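Local coordinates for fumarate reductase iron-sulfur subunit (Mycolicibacterium smegmatis, PDB 7D6V) that relays electrons through its iron-sulfur clusters from the flavin subunit towards the membrane anchor and quinone in mycobacterial succinate dehydrogenase, at the interface of chains B and A and the interface of chains A and C. Residues are numbered along the deposited sequence; one frame, centred on the assembly and turned at random. Chains: chain A, Fumarate reductase iron-sulfur subunit; chain B, Succinate dehydrogenase subunit A; chain C, Succinate dehydrogenase (Membrane anchor subunit).

Contact 1: the interface of chains B and A. Residues chain B 41-42, 44, 48, 138, 142; chain A 58-61, 109, 145-148.
The tight part of this flavoprotein to iron-sulfur subunit interface centres on B:Lys44. Its chain runs nearly straight and bends at the end (chi4 -49°), so the ammonium tip enters between two cluster-binding loops of chain A. There NZ donates to two backbone carbonyls. It meets A:Cys59 O at 2.9 Å, in the carbonyl plane and on a lone pair. It meets A:Glu147 O at 2.6 Å from above the carbonyl plane. The aliphatic part is packed too: CD of B:Lys44 lies 3.4 Å from the hydroxyl OG of A:Ser61.

B:Arg142, from helix 136-159, crosses A:Glu147 obliquely. Its NH2 is 3.7 Å from the carboxylate OE1, a long salt bridge, and OE1 sits over one guanidinium face near the rim. The planes are 37° apart, so the carboxylate does not pair flat with the guanidinium. The amide N of A:Glu147 lies at the guanidinium edge, but both are donors and no bond forms.

A second firm point is A:Tyr109, whose phenol OH donates to B:Phe42 O at 3.0 Å on a lone pair. B:Phe42 CB stands above its ring plane, beyond the rim, 3.6 Å from A:Tyr109 CE1. The loose side is B:Leu138, whose CD1 stays 4.3 Å from A:Ile146 CG2.

A:Cys59 belongs to the [2Fe-2S] motif, and A:Cys145 and A:Cys148 to that of the [4Fe-4S] cluster. The lysine thus ties both loops to the flavoprotein, which probably helps hold the electron path in register.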
# COMPACT_ATOMS: atom_id res chain seq x y z
N LEU B 41 -10.28 -8.26 -1.96
CA LEU B 41 -10.06 -8.48 -0.54
C LEU B 41 -10.40 -7.23 0.26
O LEU B 41 -10.46 -6.11 -0.28
CB LEU B 41 -8.61 -8.90 -0.28
CG LEU B 41 -8.19 -10.31 -0.70
CD1 LEU B 41 -6.70 -10.51 -0.46
CD2 LEU B 41 -8.98 -11.35 0.04
N PHE B 42 -10.63 -7.42 1.55
CA PHE B 42 -11.01 -6.31 2.42
C PHE B 42 -9.87 -5.30 2.54
O PHE B 42 -8.75 -5.66 2.91
CB PHE B 42 -11.39 -6.85 3.80
CG PHE B 42 -12.09 -5.85 4.68
CD1 PHE B 42 -12.86 -4.85 4.13
CD2 PHE B 42 -11.98 -5.93 6.05
CE1 PHE B 42 -13.51 -3.94 4.94
CE2 PHE B 42 -12.63 -5.03 6.86
CZ PHE B 42 -13.39 -4.03 6.30
N LYS B 44 -8.68 -3.41 -0.05
CA LYS B 44 -7.87 -3.38 -1.26
C LYS B 44 -8.61 -2.75 -2.44
O LYS B 44 -8.36 -3.08 -3.59
CB LYS B 44 -7.39 -4.78 -1.63
CG LYS B 44 -6.63 -5.48 -0.52
CD LYS B 44 -5.71 -6.54 -1.07
CE LYS B 44 -4.90 -7.18 0.04
NZ LYS B 44 -4.28 -6.17 0.92
N VAL B 48 -7.09 2.92 -2.45
CA VAL B 48 -5.71 2.84 -1.98
C VAL B 48 -4.75 3.55 -2.93
O VAL B 48 -3.65 3.93 -2.51
CB VAL B 48 -5.27 1.37 -1.79
CG1 VAL B 48 -6.17 0.67 -0.81
CG2 VAL B 48 -5.22 0.64 -3.12
N LEU B 138 -4.67 5.44 0.90
CA LEU B 138 -4.35 4.30 1.75
C LEU B 138 -4.68 4.59 3.21
O LEU B 138 -5.25 3.74 3.91
CB LEU B 138 -2.87 3.94 1.61
CG LEU B 138 -2.35 2.84 2.54
CD1 LEU B 138 -2.90 1.49 2.12
CD2 LEU B 138 -0.84 2.83 2.56
N ARG B 142 -7.50 2.46 5.21
CA ARG B 142 -7.04 1.75 6.40
C ARG B 142 -7.83 2.20 7.62
O ARG B 142 -8.25 1.37 8.43
CB ARG B 142 -5.56 2.00 6.63
CG ARG B 142 -4.63 1.03 5.95
CD ARG B 142 -4.74 -0.39 6.46
NE ARG B 142 -4.05 -1.28 5.53
CZ ARG B 142 -4.57 -1.71 4.39
NH1 ARG B 142 -5.80 -1.35 4.05
NH2 ARG B 142 -3.88 -2.50 3.60
N LYS A 58 1.03 -0.70 -4.23
CA LYS A 58 0.03 0.09 -3.51
C LYS A 58 -1.14 -0.74 -2.99
O LYS A 58 -1.95 -0.23 -2.22
CB LYS A 58 -0.50 1.21 -4.40
CG LYS A 58 0.51 2.28 -4.75
CD LYS A 58 -0.11 3.38 -5.57
CE LYS A 58 0.92 4.40 -5.97
NZ LYS A 58 1.43 5.13 -4.78
N CYS A 59 -1.39 -1.89 -3.21
CA CYS A 59 -2.26 -2.84 -2.53
C CYS A 59 -2.14 -4.10 -1.69
O CYS A 59 -2.77 -4.22 -0.63
CB CYS A 59 -3.68 -2.89 -3.11
SG CYS A 59 -3.90 -3.86 -4.62
N GLY A 60 -1.17 -5.15 -2.34
CA GLY A 60 -1.07 -6.45 -1.71
C GLY A 60 -1.87 -7.61 -2.25
O GLY A 60 -1.91 -8.68 -1.63
N SER A 61 -2.51 -7.42 -3.40
CA SER A 61 -3.32 -8.49 -3.97
C SER A 61 -2.47 -9.56 -4.63
O SER A 61 -2.77 -10.75 -4.51
CB SER A 61 -4.32 -7.91 -4.97
OG SER A 61 -5.08 -6.87 -4.39
N TYR A 109 -6.99 -11.80 8.56
CA TYR A 109 -8.19 -11.06 8.92
C TYR A 109 -8.79 -11.54 10.23
O TYR A 109 -9.49 -10.78 10.90
CB TYR A 109 -9.21 -11.14 7.79
CG TYR A 109 -8.75 -10.40 6.55
CD1 TYR A 109 -8.93 -9.03 6.43
CD2 TYR A 109 -8.12 -11.07 5.52
CE1 TYR A 109 -8.50 -8.35 5.32
CE2 TYR A 109 -7.69 -10.40 4.39
CZ TYR A 109 -7.88 -9.04 4.30
OH TYR A 109 -7.45 -8.37 3.18
N CYS A 145 1.95 0.38 5.60
CA CYS A 145 1.72 -1.03 5.26
C CYS A 145 0.56 -1.48 4.37
O CYS A 145 -0.58 -1.56 4.83
CB CYS A 145 1.71 -1.86 6.55
SG CYS A 145 0.77 -3.40 6.43
N ILE A 146 0.84 -1.78 3.11
CA ILE A 146 -0.18 -2.35 2.24
C ILE A 146 -0.30 -3.82 2.64
O ILE A 146 0.69 -4.56 2.65
CB ILE A 146 0.17 -2.18 0.75
CG1 ILE A 146 1.44 -2.94 0.37
CG2 ILE A 146 0.36 -0.71 0.43
CD1 ILE A 146 1.56 -3.22 -1.10
N GLU A 147 -1.50 -4.24 3.01
CA GLU A 147 -1.61 -5.54 3.64
C GLU A 147 -1.40 -6.65 2.62
O GLU A 147 -2.35 -7.32 2.21
CB GLU A 147 -2.95 -5.67 4.36
CG GLU A 147 -3.00 -4.90 5.66
CD GLU A 147 -4.34 -4.99 6.34
OE1 GLU A 147 -5.36 -5.19 5.65
OE2 GLU A 147 -4.38 -4.87 7.58
N CYS A 148 -0.15 -6.86 2.24
CA CYS A 148 0.20 -7.91 1.29
C CYS A 148 0.37 -9.24 2.02
O CYS A 148 0.08 -10.30 1.47
CB CYS A 148 1.48 -7.55 0.53
SG CYS A 148 3.00 -8.05 1.36

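Contact 2: the interface of chains A and C. Residues chain A 93, 159; chain C 13-14, 18, 21, 23-24, 133.
The guanidinium of A:Arg93 lies between two aliphatic side chains of chain C. C:Ile21 CG2 sits over the centre of one face, 3.5 Å above the plane. C:Val13 CG1 lies beyond the opposite face, towards the rim. At the edge, in plane, is the backbone carbonyl of C:Glu23. The two branched residues thus hold the rotation of the group. C:Val13 CG2 in turn rests over the centre of the C:Phe14 ring, so the phenylalanine backs the valine as a second shell.

A:Arg93 grips C:Glu23 O end-on with two nitrogens. NH1 and NH2 each donate at 3.1 Å to this one oxygen. The NH1 bond runs nearly along the C=O axis (164°). The side chain bends at chi3 (88°) to turn the group this way. C:Ile21 O is also near NH2, but the N-H points elsewhere and there is no hydrogen bond. The C:Glu23 carboxylate does not pair with the arginine.

A second arginine reaches in the other direction. C:Arg18, extended from CG to NE, donates from NH1 to the backbone A:Arg159 O at 2.5 Å. The donor is above the carbonyl plane, and the oxygen is tilted 37° from the guanidinium plane. A weak bond also runs from C:Arg18 NH1 to A:Arg93 O.

Arginines of both chains therefore bind backbone carbonyls of the other. This probably fastens the N-terminal segment of the membrane anchor to the iron-sulfur subunit.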
# COMPACT_ATOMS: atom_id res chain seq x y z
N ARG A 93 3.27 -20.19 0.37
CA ARG A 93 3.36 -21.52 0.95
C ARG A 93 3.03 -21.55 2.43
O ARG A 93 3.16 -22.61 3.05
CB ARG A 93 4.75 -22.10 0.71
CG ARG A 93 5.00 -22.53 -0.72
CD ARG A 93 6.38 -23.13 -0.88
NE ARG A 93 6.39 -24.56 -0.62
CZ ARG A 93 7.49 -25.30 -0.58
NH1 ARG A 93 8.67 -24.75 -0.80
NH2 ARG A 93 7.41 -26.60 -0.33
N ARG A 159 5.38 -20.16 9.13
CA ARG A 159 5.61 -20.81 7.84
C ARG A 159 6.02 -22.26 8.03
O ARG A 159 5.57 -23.14 7.29
CB ARG A 159 6.68 -20.05 7.05
CG ARG A 159 7.07 -20.70 5.74
CD ARG A 159 8.09 -19.86 5.01
NE ARG A 159 8.44 -20.42 3.71
CZ ARG A 159 7.84 -20.11 2.57
NH1 ARG A 159 6.84 -19.23 2.57
NH2 ARG A 159 8.22 -20.67 1.43
N VAL C 13 5.84 -26.71 5.43
CA VAL C 13 5.33 -26.48 4.08
C VAL C 13 4.83 -27.75 3.45
O VAL C 13 4.32 -27.72 2.32
CB VAL C 13 6.38 -25.79 3.18
CG1 VAL C 13 6.70 -24.40 3.70
CG2 VAL C 13 7.64 -26.63 3.11
N PHE C 14 4.97 -28.88 4.14
CA PHE C 14 4.44 -30.16 3.70
C PHE C 14 3.18 -30.53 4.46
O PHE C 14 2.75 -31.69 4.43
CB PHE C 14 5.53 -31.22 3.86
CG PHE C 14 6.89 -30.74 3.44
CD1 PHE C 14 7.18 -30.54 2.11
CD2 PHE C 14 7.86 -30.46 4.39
CE1 PHE C 14 8.42 -30.09 1.72
CE2 PHE C 14 9.10 -30.00 4.00
CZ PHE C 14 9.39 -29.82 2.67
N ARG C 18 -1.45 -26.99 2.68
CA ARG C 18 -0.62 -26.08 1.92
C ARG C 18 -0.31 -26.65 0.55
O ARG C 18 -0.40 -27.86 0.32
CB ARG C 18 0.66 -25.77 2.69
CG ARG C 18 0.38 -25.31 4.11
CD ARG C 18 1.57 -24.64 4.72
NE ARG C 18 1.38 -24.37 6.14
CZ ARG C 18 2.20 -23.63 6.87
NH1 ARG C 18 3.27 -23.08 6.31
NH2 ARG C 18 1.96 -23.43 8.16
N ILE C 21 4.18 -28.60 -2.95
CA ILE C 21 5.52 -28.40 -3.50
C ILE C 21 6.49 -29.29 -2.73
O ILE C 21 6.82 -28.98 -1.57
CB ILE C 21 5.95 -26.92 -3.46
CG1 ILE C 21 5.04 -26.04 -4.32
CG2 ILE C 21 7.39 -26.75 -3.86
CD1 ILE C 21 3.85 -25.50 -3.64
N GLU C 23 9.62 -29.63 -2.54
CA GLU C 23 10.98 -29.12 -2.55
C GLU C 23 11.19 -28.24 -1.33
O GLU C 23 10.34 -27.39 -1.02
CB GLU C 23 11.30 -28.35 -3.84
CG GLU C 23 11.36 -29.23 -5.09
CD GLU C 23 10.11 -29.19 -5.94
OE1 GLU C 23 9.08 -28.68 -5.47
OE2 GLU C 23 10.16 -29.66 -7.09
N ARG C 24 12.32 -28.44 -0.65
CA ARG C 24 12.59 -27.73 0.58
C ARG C 24 12.62 -26.22 0.34
O ARG C 24 12.08 -25.44 1.13
CB ARG C 24 13.91 -28.23 1.17
CG ARG C 24 14.27 -27.61 2.49
CD ARG C 24 13.24 -28.04 3.50
NE ARG C 24 13.16 -29.48 3.68
CZ ARG C 24 13.95 -30.18 4.49
NH1 ARG C 24 14.86 -29.55 5.22
NH2 ARG C 24 13.81 -31.49 4.59
N ALA C 133 13.37 -18.10 3.00
CA ALA C 133 12.26 -18.95 2.58
C ALA C 133 12.70 -20.40 2.41
O ALA C 133 12.19 -21.12 1.55
CB ALA C 133 11.63 -18.42 1.30

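Contact 3: the interface of chains A and C. Residues chain A 11, 15, 91, 95-97; chain C 16-19, 21.
Apolar packing makes up much of this contact between the iron-sulfur subunit and the N-terminal segment of the membrane anchor. C:Ala19 is its centre. Its methyl CB points over one face of the A:Trp11 indole, 3.8 Å above the plane and offset towards the six-membered rim. The nearest ring atom is CZ2, at 3.9 Å from C:Ala19 CB. A:Pro91 CG meets the same methyl at 4.0 Å. A:Val97 adds its CG1 branch, 3.9 Å from C:Ala19 CA. That branch stands in the crowded position between the backbone N and the carbonyl carbon (chi1 54°). The methyl is thus met by the tryptophan and the proline, while the valine branch packs on CA beside it. C:Ile21 takes the pyrrole end of the indole, with its CG1 4.0 Å from A:Trp11 CD1.

The edge of a guanidinium against an aliphatic proline ring forms a second group. C:Arg17 bends at chi3 (64°), and its guanidinium crosses A:Pro96 obliquely. The proline CG lies at the guanidinium edge, in plane, 3.8 Å from NE of C:Arg17. A:Asp15 carries the opposite charge nearby, but its carboxylate does not touch the arginine. Any attraction would act at a distance.

Backbone bonding is slight. The strand 97-99 begins here, and the amide of its first residue points to the anchor. This is a weak hydrogen bond: A:Val97 N donates to C:Arg17 O at 3.4 Å, nearly straight, with 161° at the hydrogen.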
# COMPACT_ATOMS: atom_id res chain seq x y z
N TRP A 11 2.74 -23.05 -10.98
CA TRP A 11 2.11 -24.11 -10.22
C TRP A 11 0.60 -24.12 -10.45
O TRP A 11 -0.06 -23.09 -10.33
CB TRP A 11 2.40 -23.94 -8.72
CG TRP A 11 1.93 -25.08 -7.86
CD1 TRP A 11 2.64 -26.19 -7.52
CD2 TRP A 11 0.65 -25.21 -7.23
NE1 TRP A 11 1.88 -27.01 -6.72
CE2 TRP A 11 0.65 -26.43 -6.53
CE3 TRP A 11 -0.51 -24.43 -7.20
CZ2 TRP A 11 -0.45 -26.88 -5.80
CZ3 TRP A 11 -1.59 -24.87 -6.48
CH2 TRP A 11 -1.56 -26.08 -5.79
N ASP A 15 -6.44 -27.47 -3.33
CA ASP A 15 -6.14 -28.02 -2.01
C ASP A 15 -6.03 -29.54 -2.00
O ASP A 15 -5.54 -30.09 -1.01
CB ASP A 15 -7.20 -27.58 -1.00
CG ASP A 15 -8.60 -27.96 -1.43
OD1 ASP A 15 -9.54 -27.76 -0.63
OD2 ASP A 15 -8.78 -28.45 -2.57
N PRO A 91 2.10 -20.18 -5.52
CA PRO A 91 1.39 -19.40 -4.50
C PRO A 91 2.19 -19.33 -3.21
O PRO A 91 3.21 -19.99 -3.03
CB PRO A 91 0.09 -20.17 -4.31
CG PRO A 91 0.43 -21.56 -4.69
CD PRO A 91 1.40 -21.45 -5.81
N PHE A 95 -0.05 -20.17 3.70
CA PHE A 95 -1.49 -20.16 3.84
C PHE A 95 -2.12 -21.27 3.02
O PHE A 95 -1.52 -21.76 2.06
CB PHE A 95 -2.05 -18.79 3.42
CG PHE A 95 -1.41 -17.64 4.14
CD1 PHE A 95 -1.56 -17.49 5.50
CD2 PHE A 95 -0.63 -16.73 3.45
CE1 PHE A 95 -0.96 -16.44 6.16
CE2 PHE A 95 -0.03 -15.68 4.11
CZ PHE A 95 -0.19 -15.53 5.46
N PRO A 96 -3.33 -21.72 3.38
CA PRO A 96 -3.99 -22.76 2.59
C PRO A 96 -4.25 -22.28 1.17
O PRO A 96 -4.62 -21.13 0.94
CB PRO A 96 -5.29 -23.01 3.35
CG PRO A 96 -5.05 -22.48 4.71
CD PRO A 96 -4.13 -21.33 4.55
N VAL A 97 -4.07 -23.18 0.22
CA VAL A 97 -4.18 -22.85 -1.20
C VAL A 97 -5.64 -22.94 -1.62
O VAL A 97 -6.32 -23.94 -1.34
CB VAL A 97 -3.29 -23.78 -2.04
CG1 VAL A 97 -3.58 -25.24 -1.76
CG2 VAL A 97 -3.46 -23.48 -3.52
N PRO C 16 -0.86 -30.70 5.28
CA PRO C 16 -1.89 -31.16 4.33
C PRO C 16 -2.58 -30.05 3.55
O PRO C 16 -2.91 -30.26 2.37
CB PRO C 16 -2.88 -31.91 5.23
CG PRO C 16 -2.07 -32.33 6.40
CD PRO C 16 -1.10 -31.22 6.63
N ARG C 17 -2.81 -28.89 4.15
CA ARG C 17 -3.59 -27.84 3.50
C ARG C 17 -2.77 -26.91 2.63
O ARG C 17 -3.35 -26.11 1.88
CB ARG C 17 -4.34 -27.00 4.55
CG ARG C 17 -5.42 -27.74 5.31
CD ARG C 17 -6.04 -26.84 6.35
NE ARG C 17 -6.74 -25.71 5.74
CZ ARG C 17 -8.00 -25.73 5.34
NH1 ARG C 17 -8.54 -24.65 4.79
NH2 ARG C 17 -8.73 -26.83 5.47
N ARG C 18 -1.45 -26.99 2.68
CA ARG C 18 -0.62 -26.08 1.92
C ARG C 18 -0.31 -26.65 0.55
O ARG C 18 -0.40 -27.86 0.32
CB ARG C 18 0.66 -25.77 2.69
CG ARG C 18 0.38 -25.31 4.11
CD ARG C 18 1.57 -24.64 4.72
NE ARG C 18 1.38 -24.37 6.14
CZ ARG C 18 2.20 -23.63 6.87
NH1 ARG C 18 3.27 -23.08 6.31
NH2 ARG C 18 1.96 -23.43 8.16
N ALA C 19 0.04 -25.76 -0.38
CA ALA C 19 0.23 -26.16 -1.77
C ALA C 19 1.32 -27.21 -1.89
O ALA C 19 2.36 -27.14 -1.23
CB ALA C 19 0.56 -24.94 -2.62
N ILE C 21 4.18 -28.60 -2.95
CA ILE C 21 5.52 -28.40 -3.50
C ILE C 21 6.49 -29.29 -2.73
O ILE C 21 6.82 -28.98 -1.57
CB ILE C 21 5.95 -26.92 -3.46
CG1 ILE C 21 5.04 -26.04 -4.32
CG2 ILE C 21 7.39 -26.75 -3.86
CD1 ILE C 21 3.85 -25.50 -3.64

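Contacts 2 and 3 are neighbours, with centres of their C-alpha atoms about 8 Å apart. They share C:Arg18 and C:Ile21, so one N-terminal loop stretch of the anchor serves both. C:Ile21 links them by packing against an arginine in contact 2 and a tryptophan in contact 3. Contact 1 lies about 24 Å from contact 2 and 22 Å from contact 3, again between C-alpha centres, and faces the flavoprotein. Chain A therefore bridges its two partners through separate surfaces. This fits an electron carrier set between the flavin subunit and the membrane anchor.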